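Local coordinates for protein GCN5-related N-acetyltransferase (Exiguobacterium sibiricum 255-15, PDB 3GY9) that binds coenzyme A and, as a member of the GNAT family, probably transfers an acyl group to a substrate not yet identified, at residues E41-V53 / Y67-H81. Residues are numbered along the deposited sequence; the frame is centred on the assembly and turned at random.
Sequences EESFQEDGEAMFV and YMKQSGQARTGRIRH. With SO4 (sulfate ion), chain E; SO4 (sulfate ion), chain F.
Glu-42 OE1 is gripped by Arg-80 NH1, 2.8 Å away in a salt bridge with a bent, weak hydrogen bond (129°); a water lies within hydrogen-bonding distance of this oxygen, His-81 NE2 and the chain F sulfate. The carboxylate stands almost perpendicular to the guanidinium (88°), whose other N-H groups go to anions: Arg-80 NE lies 2.8 Å from O3 of the chain E sulfate, and NH2 is shared between both sulfates. His-81 turns its NE2 over one guanidinium face, while its backbone N holds the chain E sulfate.

Behind this polar cluster, the Phe-44 ring packs among Met-51, Met-68 and His-81, with its edge toward Tyr-67 O. Its CZ meets His-81 CD2 at 3.5 Å, rim to rim. Selenium of Met-68 makes an oblique Met-aromatic contact, 4.4 Å from the ring centroid, and the bends of the Met-51 chain at chi2 and chi3 bring its CE methyl over the centre of one face.

Ala-50 and Tyr-67 form an antiparallel hydrogen-bonded pair of the hairpin 50-55/61-69, with Tyr-67 N to Ala-50 O at 2.8 Å. With chi1 at 70°, the tyrosine ring lies across the neighbouring strand, Ala-50 N over its centre and Glu-49 C nearer the rim; its hydroxyl bonds Glu-104 of helix 93-105.

Arg-80 thus faces one carboxylate and two sulfates, probably from the crystallisation liquor, consistent with an anion-attracting patch on strand 76-84 of the GNAT sheet.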
# COMPACT_ATOMS: atom_id res chain seq x y z
N GLU A 41 13.74 2.44 11.03
CA GLU A 41 13.77 1.00 11.20
C GLU A 41 13.17 0.26 10.01
O GLU A 41 13.71 -0.77 9.58
CB GLU A 41 13.00 0.61 12.47
CG GLU A 41 13.54 1.26 13.73
N GLU A 42 12.03 0.75 9.52
CA GLU A 42 11.36 0.15 8.37
C GLU A 42 11.34 1.23 7.32
O GLU A 42 10.43 2.05 7.26
CB GLU A 42 9.96 -0.36 8.75
CG GLU A 42 10.04 -1.53 9.71
CD GLU A 42 8.70 -2.14 10.10
OE1 GLU A 42 7.66 -1.46 10.03
OE2 GLU A 42 8.70 -3.31 10.53
N SER A 43 12.40 1.24 6.52
CA SER A 43 12.69 2.31 5.59
C SER A 43 12.07 2.08 4.21
O SER A 43 12.03 3.01 3.40
CB SER A 43 14.21 2.43 5.41
OG SER A 43 14.73 1.34 4.67
N PHE A 44 11.64 0.85 3.94
CA PHE A 44 11.14 0.48 2.60
C PHE A 44 12.18 0.74 1.49
O PHE A 44 11.79 0.93 0.33
CB PHE A 44 9.80 1.20 2.32
CG PHE A 44 8.70 0.77 3.25
CD1 PHE A 44 7.91 -0.32 2.96
CD2 PHE A 44 8.51 1.43 4.47
CE1 PHE A 44 6.93 -0.75 3.85
CE2 PHE A 44 7.53 0.98 5.35
CZ PHE A 44 6.75 -0.09 5.04
N GLN A 45 13.47 0.73 1.84
CA GLN A 45 14.54 0.97 0.88
C GLN A 45 15.30 -0.30 0.53
O GLN A 45 16.12 -0.28 -0.39
CB GLN A 45 15.55 1.99 1.43
CG GLN A 45 14.97 3.36 1.76
CD GLN A 45 14.21 3.97 0.59
OE1 GLN A 45 14.78 4.19 -0.49
NE2 GLN A 45 12.93 4.23 0.78
N GLU A 46 15.11 -1.39 1.27
CA GLU A 46 15.92 -2.57 1.07
C GLU A 46 15.31 -3.46 -0.01
O GLU A 46 14.19 -3.21 -0.49
CB GLU A 46 16.06 -3.34 2.38
CG GLU A 46 16.66 -2.52 3.53
CD GLU A 46 18.07 -2.03 3.25
OE1 GLU A 46 18.80 -2.70 2.48
OE2 GLU A 46 18.46 -0.98 3.81
N ASP A 47 16.05 -4.49 -0.40
CA ASP A 47 15.49 -5.47 -1.30
C ASP A 47 14.21 -6.03 -0.69
O ASP A 47 14.14 -6.28 0.52
CB ASP A 47 16.46 -6.63 -1.52
CG ASP A 47 17.69 -6.22 -2.31
OD1 ASP A 47 17.66 -5.18 -3.00
OD2 ASP A 47 18.68 -6.98 -2.24
N GLY A 48 13.22 -6.27 -1.53
CA GLY A 48 11.98 -6.91 -1.10
C GLY A 48 10.99 -5.98 -0.45
O GLY A 48 10.00 -6.42 0.11
N GLU A 49 11.23 -4.68 -0.57
CA GLU A 49 10.28 -3.71 -0.02
C GLU A 49 10.29 -2.44 -0.86
O GLU A 49 11.25 -2.16 -1.58
CB GLU A 49 10.57 -3.43 1.45
CG GLU A 49 12.01 -3.10 1.73
CD GLU A 49 12.37 -2.91 3.18
OE1 GLU A 49 11.91 -3.66 4.08
OE2 GLU A 49 13.20 -2.01 3.42
N ALA A 50 9.19 -1.71 -0.80
CA ALA A 50 9.09 -0.41 -1.45
C ALA A 50 7.93 0.36 -0.85
O ALA A 50 6.95 -0.23 -0.38
CB ALA A 50 8.86 -0.58 -2.93
N MSE A 51 8.03 1.69 -0.92
CA MSE A 51 6.94 2.57 -0.54
C MSE A 51 6.69 3.48 -1.72
O MSE A 51 7.65 4.00 -2.33
CB MSE A 51 7.30 3.41 0.67
CG MSE A 51 6.23 4.36 1.15
SE MSE A 51 4.47 3.55 1.50
CE MSE A 51 5.06 2.12 2.60
N PHE A 52 5.41 3.67 -2.05
CA PHE A 52 5.02 4.55 -3.14
C PHE A 52 4.16 5.70 -2.67
O PHE A 52 3.47 5.59 -1.67
CB PHE A 52 4.26 3.76 -4.21
CG PHE A 52 5.04 2.64 -4.79
CD1 PHE A 52 6.00 2.89 -5.76
CD2 PHE A 52 4.84 1.34 -4.37
CE1 PHE A 52 6.75 1.85 -6.29
CE2 PHE A 52 5.60 0.29 -4.90
CZ PHE A 52 6.55 0.55 -5.87
N VAL A 53 4.21 6.79 -3.43
CA VAL A 53 3.26 7.88 -3.27
C VAL A 53 2.61 8.19 -4.61
O VAL A 53 3.24 8.03 -5.67
CB VAL A 53 3.91 9.20 -2.75
CG1 VAL A 53 4.18 9.08 -1.27
CG2 VAL A 53 5.15 9.57 -3.54
N TYR A 67 4.92 -2.11 0.27
CA TYR A 67 5.01 -3.50 0.69
C TYR A 67 6.37 -3.80 1.29
O TYR A 67 7.35 -3.08 1.06
CB TYR A 67 4.75 -4.44 -0.51
CG TYR A 67 5.86 -4.42 -1.52
CD1 TYR A 67 5.86 -3.49 -2.57
CD2 TYR A 67 6.92 -5.31 -1.43
CE1 TYR A 67 6.90 -3.46 -3.50
CE2 TYR A 67 7.98 -5.27 -2.35
CZ TYR A 67 7.96 -4.34 -3.38
OH TYR A 67 9.02 -4.33 -4.28
N MSE A 68 6.40 -4.85 2.09
CA MSE A 68 7.63 -5.37 2.65
C MSE A 68 7.41 -6.82 3.07
O MSE A 68 6.34 -7.37 2.89
CB MSE A 68 8.11 -4.49 3.81
CG MSE A 68 7.17 -4.46 5.00
SE MSE A 68 7.87 -3.43 6.50
CE MSE A 68 9.11 -4.75 7.15
N LYS A 69 8.45 -7.44 3.62
CA LYS A 69 8.34 -8.82 4.02
C LYS A 69 7.34 -8.97 5.17
O LYS A 69 7.35 -8.18 6.11
CB LYS A 69 9.71 -9.33 4.45
CG LYS A 69 9.72 -10.82 4.70
CD LYS A 69 11.08 -11.32 5.18
CE LYS A 69 10.99 -12.77 5.65
NZ LYS A 69 10.00 -12.94 6.77
N GLN A 70 6.50 -10.00 5.09
CA GLN A 70 5.62 -10.37 6.20
C GLN A 70 6.43 -11.16 7.20
O GLN A 70 7.01 -12.17 6.87
CB GLN A 70 4.45 -11.21 5.71
CG GLN A 70 3.60 -11.84 6.83
CD GLN A 70 2.90 -10.82 7.69
OE1 GLN A 70 2.27 -9.89 7.20
NE2 GLN A 70 3.01 -10.98 9.00
N SER A 71 6.49 -10.67 8.43
CA SER A 71 7.26 -11.34 9.46
C SER A 71 6.65 -12.69 9.78
O SER A 71 5.43 -12.84 9.79
CB SER A 71 7.30 -10.48 10.73
OG SER A 71 5.99 -10.24 11.20
N GLY A 72 7.52 -13.66 10.00
CA GLY A 72 7.09 -14.97 10.48
C GLY A 72 6.44 -15.89 9.45
O GLY A 72 6.12 -17.04 9.76
N GLN A 73 6.23 -15.38 8.23
CA GLN A 73 5.74 -16.19 7.12
C GLN A 73 6.79 -16.18 6.02
O GLN A 73 7.46 -15.18 5.78
CB GLN A 73 4.41 -15.65 6.60
CG GLN A 73 3.26 -15.80 7.59
CD GLN A 73 1.98 -15.11 7.13
OE1 GLN A 73 1.59 -15.19 5.96
NE2 GLN A 73 1.31 -14.42 8.06
N ALA A 74 6.96 -17.32 5.37
CA ALA A 74 7.98 -17.45 4.33
C ALA A 74 7.38 -17.11 2.96
O ALA A 74 6.20 -17.38 2.73
CB ALA A 74 8.52 -18.84 4.34
N ARG A 75 8.19 -16.48 2.09
CA ARG A 75 7.80 -16.14 0.71
C ARG A 75 6.51 -15.31 0.63
O ARG A 75 5.80 -15.33 -0.39
CB ARG A 75 7.68 -17.42 -0.13
CG ARG A 75 9.02 -18.19 -0.31
CD ARG A 75 8.84 -19.51 -1.05
NE ARG A 75 7.88 -20.36 -0.37
CZ ARG A 75 6.74 -20.81 -0.89
NH1 ARG A 75 6.35 -20.48 -2.11
NH2 ARG A 75 5.96 -21.59 -0.15
N THR A 76 6.25 -14.55 1.69
CA THR A 76 5.03 -13.77 1.83
C THR A 76 5.36 -12.31 2.06
O THR A 76 6.19 -11.97 2.91
CB THR A 76 4.16 -14.30 3.00
OG1 THR A 76 3.79 -15.67 2.75
CG2 THR A 76 2.90 -13.47 3.19
N GLY A 77 4.74 -11.45 1.27
CA GLY A 77 4.88 -10.01 1.46
C GLY A 77 3.61 -9.44 2.06
O GLY A 77 2.54 -9.98 1.87
N ARG A 78 3.77 -8.34 2.79
CA ARG A 78 2.67 -7.63 3.40
C ARG A 78 2.52 -6.28 2.73
O ARG A 78 3.51 -5.53 2.62
CB ARG A 78 2.96 -7.41 4.88
CG ARG A 78 1.76 -6.86 5.61
CD ARG A 78 2.10 -6.59 7.07
NE ARG A 78 0.90 -6.27 7.86
CZ ARG A 78 0.19 -7.18 8.54
NH1 ARG A 78 0.49 -8.46 8.52
NH2 ARG A 78 -0.88 -6.78 9.21
N ILE A 79 1.31 -5.97 2.25
CA ILE A 79 1.00 -4.65 1.71
C ILE A 79 0.66 -3.74 2.88
O ILE A 79 -0.17 -4.09 3.71
CB ILE A 79 -0.15 -4.75 0.70
CG1 ILE A 79 0.34 -5.56 -0.52
CG2 ILE A 79 -0.64 -3.36 0.30
CD1 ILE A 79 -0.76 -5.93 -1.51
N ARG A 80 1.37 -2.61 2.98
CA ARG A 80 1.31 -1.77 4.17
C ARG A 80 1.05 -0.33 3.88
O ARG A 80 1.48 0.21 2.87
CB ARG A 80 2.65 -1.83 4.90
CG ARG A 80 3.06 -3.26 5.25
CD ARG A 80 4.03 -3.30 6.43
NE ARG A 80 3.39 -2.88 7.67
CZ ARG A 80 4.04 -2.59 8.79
NH1 ARG A 80 5.35 -2.65 8.87
NH2 ARG A 80 3.35 -2.18 9.84
N HIS A 81 0.37 0.30 4.83
CA HIS A 81 0.25 1.75 4.89
C HIS A 81 -0.46 2.37 3.71
O HIS A 81 -0.12 3.46 3.27
CB HIS A 81 1.63 2.42 5.07
CG HIS A 81 2.45 1.83 6.18
ND1 HIS A 81 2.01 1.74 7.48
CD2 HIS A 81 3.70 1.30 6.17
CE1 HIS A 81 2.96 1.20 8.23
NE2 HIS A 81 3.99 0.90 7.44
S SO4 E . -0.28 -1.92 7.92
O1 SO4 E . -0.82 -0.82 7.12
O2 SO4 E . 0.38 -1.41 9.12
O3 SO4 E . 0.66 -2.70 7.13
O4 SO4 E . -1.37 -2.82 8.32
S SO4 F . 4.60 -0.09 12.39
O1 SO4 F . 3.18 -0.02 12.04
O2 SO4 F . 5.29 0.96 11.64
O3 SO4 F . 5.10 -1.45 12.11
O4 SO4 F . 4.77 0.19 13.81
O HOH W 1 6.33 0.70 9.04
O HOH W 2 11.15 -6.28 4.14
O HOH W 3 12.23 -3.46 -4.29